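Local coordinates for protein 23S rRNA (guanine(2535)-N(1))-methyltransferase (Streptomyces viridochromogenes, PDB 1O9G) that methylates guanine-2535 of 23S ribosomal RNA at N1, using S-adenosyl-L-methionine as methyl donor, and so confers resistance to the orthosomycin antibiotic avilamycin, at residues A[78-83]-A[143-148]; A[95-100]-A[147-152]; A[186-191]-A[212-217]. The protein carries 3 engineered substitutions. All coordinates share one frame; numbering follows the deposited sequence.

Interaction 1: A[78-83]-A[143-148]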
ATOM      1  N   ARG A  78       4.825  -6.550  10.914  1.00 15.38           N
ATOM      2  CA  ARG A  78       5.163  -5.963  12.209  1.00 17.12           C
ATOM      3  C   ARG A  78       4.402  -4.642  12.380  1.00 15.47           C
ATOM      4  O   ARG A  78       3.937  -4.326  13.460  1.00 16.85           O
ATOM      5  CB  ARG A  78       6.687  -5.680  12.269  1.00 20.49           C
ATOM      6  CG  ARG A  78       7.137  -4.945  13.521  1.00 26.64           C
ATOM      7  CD  ARG A  78       8.620  -4.708  13.614  1.00 35.18           C
ATOM      8  NE  ARG A  78       9.344  -5.950  13.855  1.00 42.44           N
ATOM      9  CZ  ARG A  78       9.416  -6.578  15.036  1.00 46.98           C
ATOM     10  NH1 ARG A  78       8.792  -6.096  16.118  1.00 47.28           N
ATOM     11  NH2 ARG A  78      10.116  -7.706  15.138  1.00 50.91           N
ATOM     12  N   GLN A  79       4.378  -3.827  11.332  1.00 13.73           N
ATOM     13  CA  GLN A  79       3.843  -2.466  11.387  1.00 13.81           C
ATOM     14  C   GLN A  79       3.766  -1.934   9.969  1.00 11.92           C
ATOM     15  O   GLN A  79       4.496  -2.416   9.087  1.00 12.04           O
ATOM     16  CB  GLN A  79       4.719  -1.530  12.211  1.00 18.28           C
ATOM     17  CG  GLN A  79       6.027  -1.281  11.583  1.00 19.88           C
ATOM     18  CD  GLN A  79       6.937  -0.386  12.378  1.00 28.69           C
ATOM     19  OE1 GLN A  79       6.657   0.811  12.527  1.00 30.94           O
ATOM     20  NE2 GLN A  79       8.053  -0.950  12.868  1.00 34.47           N
ATOM     21  N   VAL A  80       2.925  -0.943   9.768  1.00 11.79           N
ATOM     22  CA  VAL A  80       2.867  -0.219   8.518  1.00 10.31           C
ATOM     23  C   VAL A  80       3.062   1.273   8.774  1.00  9.97           C
ATOM     24  O   VAL A  80       2.729   1.809   9.829  1.00 12.53           O
ATOM     25  CB  VAL A  80       1.543  -0.492   7.743  1.00 11.48           C
ATOM     26  CG1 VAL A  80       1.410  -1.954   7.417  1.00 13.44           C
ATOM     27  CG2 VAL A  80       0.335  -0.057   8.506  1.00 14.65           C
ATOM     28  N   ILE A  81       3.615   1.913   7.736  1.00  9.97           N
ATOM     29  CA  ILE A  81       3.880   3.336   7.740  1.00  9.83           C
ATOM     30  C   ILE A  81       3.304   3.935   6.475  1.00 10.12           C
ATOM     31  O   ILE A  81       3.567   3.441   5.393  1.00 11.11           O
ATOM     32  CB  ILE A  81       5.398   3.609   7.809  1.00 11.08           C
ATOM     33  CG1 ILE A  81       5.989   2.899   9.046  1.00 13.96           C
ATOM     34  CG2 ILE A  81       5.652   5.096   7.824  1.00 13.48           C
ATOM     35  CD1 ILE A  81       7.498   2.902   9.148  1.00 18.88           C
ATOM     36  N   ALA A  82       2.561   5.025   6.642  1.00 11.40           N
ATOM     37  CA  ALA A  82       1.991   5.757   5.513  1.00 11.24           C
ATOM     38  C   ALA A  82       2.513   7.189   5.516  1.00 11.51           C
ATOM     39  O   ALA A  82       2.590   7.847   6.548  1.00 12.78           O
ATOM     40  CB  ALA A  82       0.527   5.788   5.591  1.00 11.55           C
ATOM     41  N   SER A  83       2.819   7.671   4.333  1.00 11.33           N
ATOM     42  CA  SER A  83       3.082   9.086   4.185  1.00 12.03           C
ATOM     43  C   SER A  83       2.753   9.551   2.772  1.00 12.40           C
ATOM     44  O   SER A  83       2.667   8.736   1.833  1.00 14.00           O
ATOM     45  CB  SER A  83       4.524   9.422   4.589  1.00 13.90           C
ATOM     46  OG  SER A  83       5.495   8.764   3.796  1.00 14.13           O
ATOM     47  N   GLY A 143      -3.975  -9.300  16.110  1.00 18.35           N
ATOM     48  CA  GLY A 143      -4.553  -8.137  16.758  1.00 17.85           C
ATOM     49  C   GLY A 143      -4.206  -6.848  16.011  1.00 15.72           C
ATOM     50  O   GLY A 143      -3.787  -6.881  14.850  1.00 15.33           O
ATOM     51  N   ALA A 144      -4.351  -5.719  16.689  1.00 16.01           N
ATOM     52  CA  ALA A 144      -4.127  -4.433  16.064  1.00 14.94           C
ATOM     53  C   ALA A 144      -2.743  -4.401  15.408  1.00 13.50           C
ATOM     54  O   ALA A 144      -1.764  -4.864  15.983  1.00 14.36           O
ATOM     55  CB  ALA A 144      -4.245  -3.302  17.049  1.00 15.96           C
ATOM     56  N   LEU A 145      -2.690  -3.815  14.223  1.00 12.72           N
ATOM     57  CA  LEU A 145      -1.474  -3.661  13.486  1.00 12.58           C
ATOM     58  C   LEU A 145      -0.929  -2.249  13.709  1.00 11.52           C
ATOM     59  O   LEU A 145      -1.562  -1.270  13.281  1.00 13.33           O
ATOM     60  CB  LEU A 145      -1.721  -3.884  12.002  1.00 11.87           C
ATOM     61  CG  LEU A 145      -0.498  -3.735  11.105  1.00 13.16           C
ATOM     62  CD1 LEU A 145       0.640  -4.644  11.470  1.00 13.31           C
ATOM     63  CD2 LEU A 145      -0.904  -3.960   9.639  1.00 13.01           C
ATOM     64  N   PRO A 146       0.225  -2.109  14.378  1.00 12.89           N
ATOM     65  CA  PRO A 146       0.800  -0.785  14.596  1.00 12.63           C
ATOM     66  C   PRO A 146       0.965  -0.041  13.264  1.00 11.65           C
ATOM     67  O   PRO A 146       1.368  -0.621  12.270  1.00 11.91           O
ATOM     68  CB  PRO A 146       2.136  -1.083  15.258  1.00 12.98           C
ATOM     69  CG  PRO A 146       1.931  -2.358  15.967  1.00 13.92           C
ATOM     70  CD  PRO A 146       1.039  -3.149  15.034  1.00 12.39           C
ATOM     71  N   CYS A 147       0.560   1.221  13.271  1.00 11.55           N
ATOM     72  CA  CYS A 147       0.573   2.044  12.073  1.00 11.94           C
ATOM     73  C   CYS A 147       0.861   3.493  12.449  1.00 12.49           C
ATOM     74  O   CYS A 147       0.565   3.946  13.545  1.00 15.82           O
ATOM     75  CB  CYS A 147      -0.739   1.920  11.290  1.00 13.08           C
ATOM     76  SG  CYS A 147      -2.194   2.506  12.168  1.00 17.55           S
ATOM     77  N   ALA A 148       1.450   4.203  11.515  1.00 13.32           N
ATOM     78  CA  ALA A 148       1.768   5.611  11.686  1.00 13.83           C
ATOM     79  C   ALA A 148       1.489   6.259  10.318  1.00 13.41           C
ATOM     80  O   ALA A 148       1.629   5.648   9.256  1.00 13.76           O
ATOM     81  CB  ALA A 148       3.178   5.751  12.046  1.00 15.46           C
TER
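Val80 and Cys147 face each other across two parallel strands and form the tight part of this contact. Val80 CG2 sits 3.6 Å from Cys147 CB. The other methyl, Val80 CG1, stands anti to its own carbonyl carbon (chi1 -60°) and meets Leu145 CD2 at 3.8 Å. The two side chains cross at about a right angle there. Val80 and Leu145 are buried here, and Leu66 of helix 64-72 and Leu100 also pack on Val80; Cys147 stays partly exposed. Three backbone hydrogen bonds join the two segments. Val80 N donates to Pro146 O at 3.0 Å, with a nearly straight N-H...O angle of 162°. Ala148 N returns a longer, more bent bond to Val80 O, at 3.2 Å and 141°. Ala82 N then reaches Ala148 O at 2.8 Å. Val80 O is also approached by the CA-H of Cys147. The pairing is the parallel edge of a Rossmann-like methyltransferase sheet. Strand 147-151 is the outermost strand on this side, and strand 77-84 links it to strand 53-57 further in. The 59 residues between the segments are mostly helical. The other face is mixed. Ile81 is buried against helix 160-164, while its bridge partner Ala148 is partly exposed. Toward the start of the strands the contact opens to solvent. The exposed Pro146 ring lies beside the backbone of Arg78, with Pro146 CD 3.5 Å from Arg78 O. Gln79 CB is 4.0 Å from Pro146 CB, but its amide leads away to a hydrogen bond with Ser167. Arg78 CB points away from the 143-148 segment.

Interaction 2: A[95-100]-A[147-152]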
ATOM      1  N   LYS A  95      -8.578   7.586   8.021  1.00 13.74           N
ATOM      2  CA  LYS A  95      -9.791   6.796   8.237  1.00 14.74           C
ATOM      3  C   LYS A  95      -9.554   5.344   7.862  1.00 13.58           C
ATOM      4  O   LYS A  95     -10.014   4.434   8.549  1.00 14.14           O
ATOM      5  CB  LYS A  95     -11.002   7.347   7.458  1.00 18.06           C
ATOM      6  CG  LYS A  95     -11.527   8.653   7.977  1.00 23.46           C
ATOM      7  CD  LYS A  95     -12.805   9.046   7.237  1.00 29.17           C
ATOM      8  CE  LYS A  95     -14.048   8.357   7.783  1.00 35.25           C
ATOM      9  NZ  LYS A  95     -15.280   9.095   7.402  1.00 44.84           N
ATOM     10  N   ASN A  96      -8.832   5.109   6.777  1.00 11.89           N
ATOM     11  CA  ASN A  96      -8.540   3.733   6.390  1.00 11.97           C
ATOM     12  C   ASN A  96      -7.608   3.079   7.394  1.00 11.72           C
ATOM     13  O   ASN A  96      -7.848   1.952   7.805  1.00 12.70           O
ATOM     14  CB  ASN A  96      -8.011   3.616   4.953  1.00 12.33           C
ATOM     15  CG  ASN A  96      -9.109   3.580   3.926  1.00 13.87           C
ATOM     16  OD1 ASN A  96     -10.111   2.919   4.159  1.00 16.04           O
ATOM     17  ND2 ASN A  96      -8.925   4.229   2.759  1.00 13.64           N
ATOM     18  N   LEU A  97      -6.556   3.773   7.814  1.00 11.70           N
ATOM     19  CA  LEU A  97      -5.633   3.184   8.782  1.00 12.01           C
ATOM     20  C   LEU A  97      -6.273   2.902  10.142  1.00 12.30           C
ATOM     21  O   LEU A  97      -5.827   2.035  10.874  1.00 12.64           O
ATOM     22  CB  LEU A  97      -4.374   4.011   8.992  1.00 14.38           C
ATOM     23  CG  LEU A  97      -3.421   4.013   7.837  1.00 17.89           C
ATOM     24  CD1 LEU A  97      -2.181   4.766   8.315  1.00 21.07           C
ATOM     25  CD2 LEU A  97      -3.016   2.691   7.312  1.00 22.82           C
ATOM     26  N   ALA A  98      -7.306   3.663  10.486  1.00 12.98           N
ATOM     27  CA  ALA A  98      -8.062   3.401  11.701  1.00 13.07           C
ATOM     28  C   ALA A  98      -8.633   1.967  11.692  1.00 12.80           C
ATOM     29  O   ALA A  98      -8.873   1.396  12.749  1.00 15.05           O
ATOM     30  CB  ALA A  98      -9.153   4.427  11.890  1.00 14.86           C
ATOM     31  N   LEU A  99      -8.878   1.407  10.511  1.00 12.65           N
ATOM     32  CA  LEU A  99      -9.389   0.055  10.362  1.00 12.95           C
ATOM     33  C   LEU A  99      -8.379  -1.047  10.661  1.00 12.73           C
ATOM     34  O   LEU A  99      -8.732  -2.220  10.637  1.00 13.50           O
ATOM     35  CB  LEU A  99      -9.951  -0.138   8.944  1.00 12.80           C
ATOM     36  CG  LEU A  99     -11.050   0.861   8.558  1.00 11.91           C
ATOM     37  CD1 LEU A  99     -11.345   0.690   7.097  1.00 13.25           C
ATOM     38  CD2 LEU A  99     -12.292   0.676   9.400  1.00 14.50           C
ATOM     39  N   LEU A 100      -7.143  -0.682  10.960  1.00 12.40           N
ATOM     40  CA  LEU A 100      -6.111  -1.661  11.297  1.00 12.06           C
ATOM     41  C   LEU A 100      -6.142  -2.051  12.764  1.00 13.10           C
ATOM     42  O   LEU A 100      -5.264  -2.784  13.202  1.00 13.40           O
ATOM     43  CB  LEU A 100      -4.735  -1.157  10.895  1.00 11.32           C
ATOM     44  CG  LEU A 100      -4.575  -0.985   9.398  1.00 11.60           C
ATOM     45  CD1 LEU A 100      -3.241  -0.406   9.107  1.00 14.60           C
ATOM     46  CD2 LEU A 100      -4.762  -2.310   8.639  1.00 13.04           C
ATOM     47  N   CYS A 147       0.560   1.221  13.271  1.00 11.55           N
ATOM     48  CA  CYS A 147       0.573   2.044  12.073  1.00 11.94           C
ATOM     49  C   CYS A 147       0.861   3.493  12.449  1.00 12.49           C
ATOM     50  O   CYS A 147       0.565   3.946  13.545  1.00 15.82           O
ATOM     51  CB  CYS A 147      -0.739   1.920  11.290  1.00 13.08           C
ATOM     52  SG  CYS A 147      -2.194   2.506  12.168  1.00 17.55           S
ATOM     53  N   ALA A 148       1.450   4.203  11.515  1.00 13.32           N
ATOM     54  CA  ALA A 148       1.768   5.611  11.686  1.00 13.83           C
ATOM     55  C   ALA A 148       1.489   6.259  10.318  1.00 13.41           C
ATOM     56  O   ALA A 148       1.629   5.648   9.256  1.00 13.76           O
ATOM     57  CB  ALA A 148       3.178   5.751  12.046  1.00 15.46           C
ATOM     58  N   ILE A 149       1.045   7.502  10.366  1.00 13.55           N
ATOM     59  CA  ILE A 149       0.814   8.297   9.175  1.00 13.54           C
ATOM     60  C   ILE A 149       1.257   9.731   9.425  1.00 15.21           C
ATOM     61  O   ILE A 149       0.888  10.325  10.421  1.00 16.80           O
ATOM     62  CB  ILE A 149      -0.663   8.192   8.706  1.00 13.43           C
ATOM     63  CG1 ILE A 149      -0.945   9.072   7.497  1.00 17.14           C
ATOM     64  CG2 ILE A 149      -1.666   8.543   9.813  1.00 16.01           C
ATOM     65  CD1 ILE A 149      -2.235   8.694   6.788  1.00 17.78           C
ATOM     66  N   ARG A 150       2.047  10.275   8.496  1.00 15.61           N
ATOM     67  CA  ARG A 150       2.560  11.658   8.584  1.00 18.23           C
ATOM     68  C   ARG A 150       2.615  12.254   7.161  1.00 17.99           C
ATOM     69  O   ARG A 150       2.664  11.547   6.169  1.00 16.00           O
ATOM     70  CB  ARG A 150       3.993  11.734   9.190  1.00 17.91           C
ATOM     71  CG  ARG A 150       4.137  11.468  10.687  1.00 21.66           C
ATOM     72  CD  ARG A 150       5.521  11.767  11.223  1.00 25.08           C
ATOM     73  NE  ARG A 150       5.655  11.540  12.688  1.00 25.14           N
ATOM     74  CZ  ARG A 150       5.623  10.356  13.291  1.00 25.19           C
ATOM     75  NH1 ARG A 150       5.446   9.215  12.640  1.00 20.42           N
ATOM     76  NH2 ARG A 150       5.779  10.325  14.597  1.00 27.92           N
ATOM     77  N   THR A 151       2.615  13.574   7.083  1.00 19.73           N
ATOM     78  CA  THR A 151       2.915  14.293   5.844  1.00 21.14           C
ATOM     79  C   THR A 151       4.411  14.325   5.589  1.00 22.51           C
ATOM     80  O   THR A 151       5.186  14.687   6.472  1.00 27.14           O
ATOM     81  CB  THR A 151       2.422  15.723   5.950  1.00 23.79           C
ATOM     82  OG1 THR A 151       1.032  15.720   6.285  1.00 28.64           O
ATOM     83  CG2 THR A 151       2.504  16.405   4.619  1.00 25.41           C
ATOM     84  N   ALA A 152       4.813  13.950   4.393  1.00 21.61           N
ATOM     85  CA  ALA A 152       6.204  14.067   3.934  1.00 22.95           C
ATOM     86  C   ALA A 152       6.334  13.939   2.414  1.00 23.79           C
ATOM     87  O   ALA A 152       5.683  13.115   1.781  1.00 22.86           O
ATOM     88  CB  ALA A 152       7.066  13.045   4.614  1.00 23.17           C
TER
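Leu97 holds CG anti to its carbonyl carbon (chi1 -71°), and Leu97 CD1, extended and anti to CA (chi2 -174°), lies 3.8 Å from Ile149 CB. Leu97 CD1 also approaches Ile149 CG2 at 4.1 Å. Ile149 CG1 is anti to the backbone N (chi1 177°), which leaves CG2 between the backbone N and the carbonyl carbon. The two side chains cross obliquely. Leu97 CD1 further lies 4.0 Å from Ala148 O, so this one methyl touches both a side chain and the strand backbone. At the start of the strand the partner is Cys147. Cys147 SG sits 4.1 Å from Leu97 CB and 3.9 Å from Leu97 O. Leu100 adds a second leucine, with CD1 at 4.1 Å from Cys147 CB. Leu97 and Leu100 both direct their CB toward the strand. Leu100 follows the helical residues 95-98, and its N bonds to Leu97 O at 3.0 Å. The contact packs the last turn of helix 87-98, and the turn after it, on one face of edge strand 147-151. In this Rossmann-like fold the helix follows strand 77-84 in the chain. Ala82 of that strand touches both Leu97 and Ile149, and Leu66 and Thr67 of helix 64-72 also touch Leu97. Leu90 and Ala93, earlier in the same helix, continue the packing on Ile149. No hydrogen bond joins the two segments. The helix end is therefore held against this strand by van der Waals contact of aliphatic groups, a sulfur and two carbonyl oxygens, which depends on shape rather than on directed bonds.

Interaction 3: A[186-191]-A[212-217]. Engineered in segment 186-191: Gly190 (natural residue Arg). Unlike the reference sequence in segment 186-191: Gln187 (reference Arg), Val188 (reference Cys), Gln191 (reference Ser).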
ATOM      1  N   GLY A 186      -1.005   9.185 -18.950  1.00 61.29           N
ATOM      2  CA  GLY A 186       0.281   8.529 -19.103  1.00 60.37           C
ATOM      3  C   GLY A 186       0.888   7.917 -17.853  1.00 55.79           C
ATOM      4  O   GLY A 186       0.209   7.225 -17.085  1.00 58.49           O
ATOM      5  N   GLN A 187       2.186   8.166 -17.678  1.00 50.31           N
ATOM      6  CA  GLN A 187       2.994   7.510 -16.646  1.00 44.70           C
ATOM      7  C   GLN A 187       4.092   8.440 -16.130  1.00 40.11           C
ATOM      8  O   GLN A 187       4.459   9.423 -16.791  1.00 42.08           O
ATOM      9  CB  GLN A 187       3.625   6.222 -17.205  1.00 47.04           C
ATOM     10  CG  GLN A 187       4.942   6.431 -17.988  1.00 47.56           C
ATOM     11  CD  GLN A 187       5.504   5.137 -18.577  1.00 55.14           C
ATOM     12  OE1 GLN A 187       6.298   4.443 -17.929  1.00 56.08           O
ATOM     13  NE2 GLN A 187       5.096   4.815 -19.802  1.00 62.79           N
ATOM     14  N   VAL A 188       4.627   8.116 -14.954  1.00 36.85           N
ATOM     15  CA  VAL A 188       5.755   8.862 -14.410  1.00 34.94           C
ATOM     16  C   VAL A 188       6.994   8.607 -15.275  1.00 35.42           C
ATOM     17  O   VAL A 188       7.354   7.450 -15.517  1.00 37.05           O
ATOM     18  CB  VAL A 188       6.043   8.494 -12.943  1.00 34.60           C
ATOM     19  CG1 VAL A 188       7.139   9.386 -12.381  1.00 35.68           C
ATOM     20  CG2 VAL A 188       4.779   8.631 -12.099  1.00 38.19           C
ATOM     21  N   PRO A 189       7.635   9.673 -15.758  1.00 38.07           N
ATOM     22  CA  PRO A 189       8.851   9.521 -16.564  1.00 42.68           C
ATOM     23  C   PRO A 189      10.091   9.125 -15.749  1.00 43.36           C
ATOM     24  O   PRO A 189      10.065   9.053 -14.524  1.00 39.86           O
ATOM     25  CB  PRO A 189       9.026  10.901 -17.220  1.00 49.71           C
ATOM     26  CG  PRO A 189       8.253  11.861 -16.379  1.00 48.44           C
ATOM     27  CD  PRO A 189       7.244  11.086 -15.598  1.00 40.93           C
ATOM     28  N   GLY A 190      11.187   8.892 -16.459  1.00 35.57           N
ATOM     29  CA  GLY A 190      12.370   8.302 -15.883  1.00 33.67           C
ATOM     30  C   GLY A 190      13.020   9.097 -14.779  1.00 32.75           C
ATOM     31  O   GLY A 190      13.387   8.523 -13.776  1.00 30.53           O
ATOM     32  N   GLN A 191      13.184  10.404 -14.968  1.00 36.14           N
ATOM     33  CA  GLN A 191      13.917  11.225 -14.000  1.00 37.00           C
ATOM     34  C   GLN A 191      13.200  11.287 -12.639  1.00 34.34           C
ATOM     35  O   GLN A 191      13.833  11.068 -11.612  1.00 32.02           O
ATOM     36  CB  GLN A 191      14.213  12.630 -14.561  1.00 42.92           C
ATOM     37  CG  GLN A 191      15.292  12.651 -15.655  1.00 48.63           C
ATOM     38  CD  GLN A 191      15.456  14.017 -16.309  1.00 57.75           C
ATOM     39  OE1 GLN A 191      16.312  14.809 -15.899  1.00 64.70           O
ATOM     40  NE2 GLN A 191      14.648  14.294 -17.333  1.00 59.92           N
ATOM     41  N   VAL A 212       7.235  -0.457  -7.021  1.00 13.49           N
ATOM     42  CA  VAL A 212       6.396   0.615  -7.547  1.00 15.34           C
ATOM     43  C   VAL A 212       5.550   0.114  -8.707  1.00 15.26           C
ATOM     44  O   VAL A 212       5.981  -0.717  -9.497  1.00 15.56           O
ATOM     45  CB  VAL A 212       7.247   1.826  -7.954  1.00 18.17           C
ATOM     46  CG1 VAL A 212       8.079   2.323  -6.782  1.00 18.51           C
ATOM     47  CG2 VAL A 212       8.165   1.504  -9.079  1.00 21.04           C
ATOM     48  N   THR A 213       4.347   0.643  -8.805  1.00 15.68           N
ATOM     49  CA  THR A 213       3.413   0.282  -9.856  1.00 17.55           C
ATOM     50  C   THR A 213       2.813   1.542 -10.488  1.00 17.77           C
ATOM     51  O   THR A 213       2.732   2.603  -9.862  1.00 18.39           O
ATOM     52  CB  THR A 213       2.361  -0.713  -9.304  1.00 17.49           C
ATOM     53  OG1 THR A 213       1.439  -1.073 -10.326  1.00 22.24           O
ATOM     54  CG2 THR A 213       1.535  -0.122  -8.176  1.00 18.49           C
ATOM     55  N   ASP A 214       2.439   1.426 -11.756  1.00 20.07           N
ATOM     56  CA  ASP A 214       1.984   2.554 -12.587  1.00 24.27           C
ATOM     57  C   ASP A 214       1.082   1.998 -13.678  1.00 25.82           C
ATOM     58  O   ASP A 214       1.087   0.802 -13.946  1.00 25.00           O
ATOM     59  CB  ASP A 214       3.208   3.215 -13.238  1.00 27.54           C
ATOM     60  CG  ASP A 214       3.026   4.695 -13.568  1.00 32.88           C
ATOM     61  OD1 ASP A 214       1.886   5.207 -13.691  1.00 36.72           O
ATOM     62  OD2 ASP A 214       4.018   5.431 -13.754  1.00 38.38           O
ATOM     63  N   ARG A 215       0.326   2.883 -14.312  1.00 36.54           N
ATOM     64  CA  ARG A 215      -0.375   2.569 -15.542  1.00 38.40           C
ATOM     65  C   ARG A 215       0.624   2.730 -16.676  1.00 36.26           C
ATOM     66  O   ARG A 215       0.755   3.803 -17.275  1.00 37.98           O
ATOM     67  CB  ARG A 215      -1.559   3.510 -15.729  1.00 42.50           C
ATOM     68  CG  ARG A 215      -2.485   3.135 -16.868  1.00 46.72           C
ATOM     69  CD  ARG A 215      -3.568   2.147 -16.463  1.00 52.11           C
ATOM     70  NE  ARG A 215      -4.435   2.655 -15.395  1.00 57.03           N
ATOM     71  CZ  ARG A 215      -5.098   1.896 -14.519  1.00 60.72           C
ATOM     72  NH1 ARG A 215      -5.007   0.566 -14.559  1.00 60.81           N
ATOM     73  NH2 ARG A 215      -5.870   2.469 -13.596  1.00 65.05           N
ATOM     74  N   SER A 216       1.361   1.664 -16.945  1.00 33.35           N
ATOM     75  CA  SER A 216       2.297   1.662 -18.056  1.00 32.61           C
ATOM     76  C   SER A 216       2.673   0.251 -18.459  1.00 31.25           C
ATOM     77  O   SER A 216       2.265  -0.716 -17.835  1.00 30.37           O
ATOM     78  CB  SER A 216       3.546   2.448 -17.712  1.00 31.30           C
ATOM     79  OG  SER A 216       4.380   1.671 -16.903  1.00 30.66           O
ATOM     80  N   ARG A 217       3.432   0.145 -19.541  1.00 31.67           N
ATOM     81  CA  ARG A 217       3.867  -1.153 -20.035  1.00 32.91           C
ATOM     82  C   ARG A 217       5.152  -1.578 -19.329  1.00 30.39           C
ATOM     83  O   ARG A 217       5.400  -2.770 -19.157  1.00 31.38           O
ATOM     84  CB  ARG A 217       4.063  -1.118 -21.559  1.00 36.07           C
ATOM     85  CG  ARG A 217       2.907  -0.495 -22.369  1.00 40.87           C
ATOM     86  CD  ARG A 217       1.490  -0.715 -21.820  1.00 43.37           C
ATOM     87  NE  ARG A 217       0.955  -2.041 -22.151  1.00 48.65           N
ATOM     88  CZ  ARG A 217       0.269  -2.829 -21.316  1.00 50.38           C
ATOM     89  NH1 ARG A 217       0.018  -2.462 -20.061  1.00 49.58           N
ATOM     90  NH2 ARG A 217      -0.172  -4.008 -21.742  1.00 54.20           N
TER
HETATM   91  O   HOH W   1       6.492   4.968 -15.045  1.00 35.78           O
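Val188 N donates a hydrogen bond to Asp214 OD2, at 3.0 Å and a fairly straight 159°. The bond ties the loop before helix 190-203 to the end of strand 209-214, within the beta-alpha-beta unit made by strand 171-175, that helix and strand 209-214. Asp214 OD2 receives the N-H through its syn lone pair, on the side of its other oxygen. A water lies between the segments, 2.8 Å from Asp214 OD2 and 2.7 Å from Val188 O. The Asp214 side chain reaches the loop with CG anti to the backbone N (chi1 -153°). Val188 CG2 and Gln187 CB also border Asp214 OD2, at 3.7 Å and 3.6 Å. Gln187 and Val188 both differ from the reference sequence. In the next shell, Asp214 OD1 accepts a weak bond from Arg215 N and makes a long, weak ion pair with Arg181. Arg215 is the centre of an inverse gamma turn, which leads the chain to Ser216. Ser216 CB packs over the flat end of Gln187, 3.4 Å from Gln187 CD. Ser216 OG bonds to Ser236 OG of strand 235-241.

Interactions 1 and 2 share Cys147 and Ala148 and lie against each other, with centres 7 Å apart. Interaction 1 joins strand 147-151 to its sheet neighbour by backbone bonds. Interaction 2 lays a helix end on that strand mainly through apolar side chains, with no hydrogen bond. Leu100 connects them: its CD1 packs on Val80 CG2 at 3.6 Å. Interaction 3 is on the opposite side of the chain's centre, about 27 Å from interaction 1 between centres. It reaches the same sheet through strand 209-214. There a carboxylate takes a backbone N-H, and a water lies between the segments. All three are partly buried, but exposed residues take part only in interaction 1.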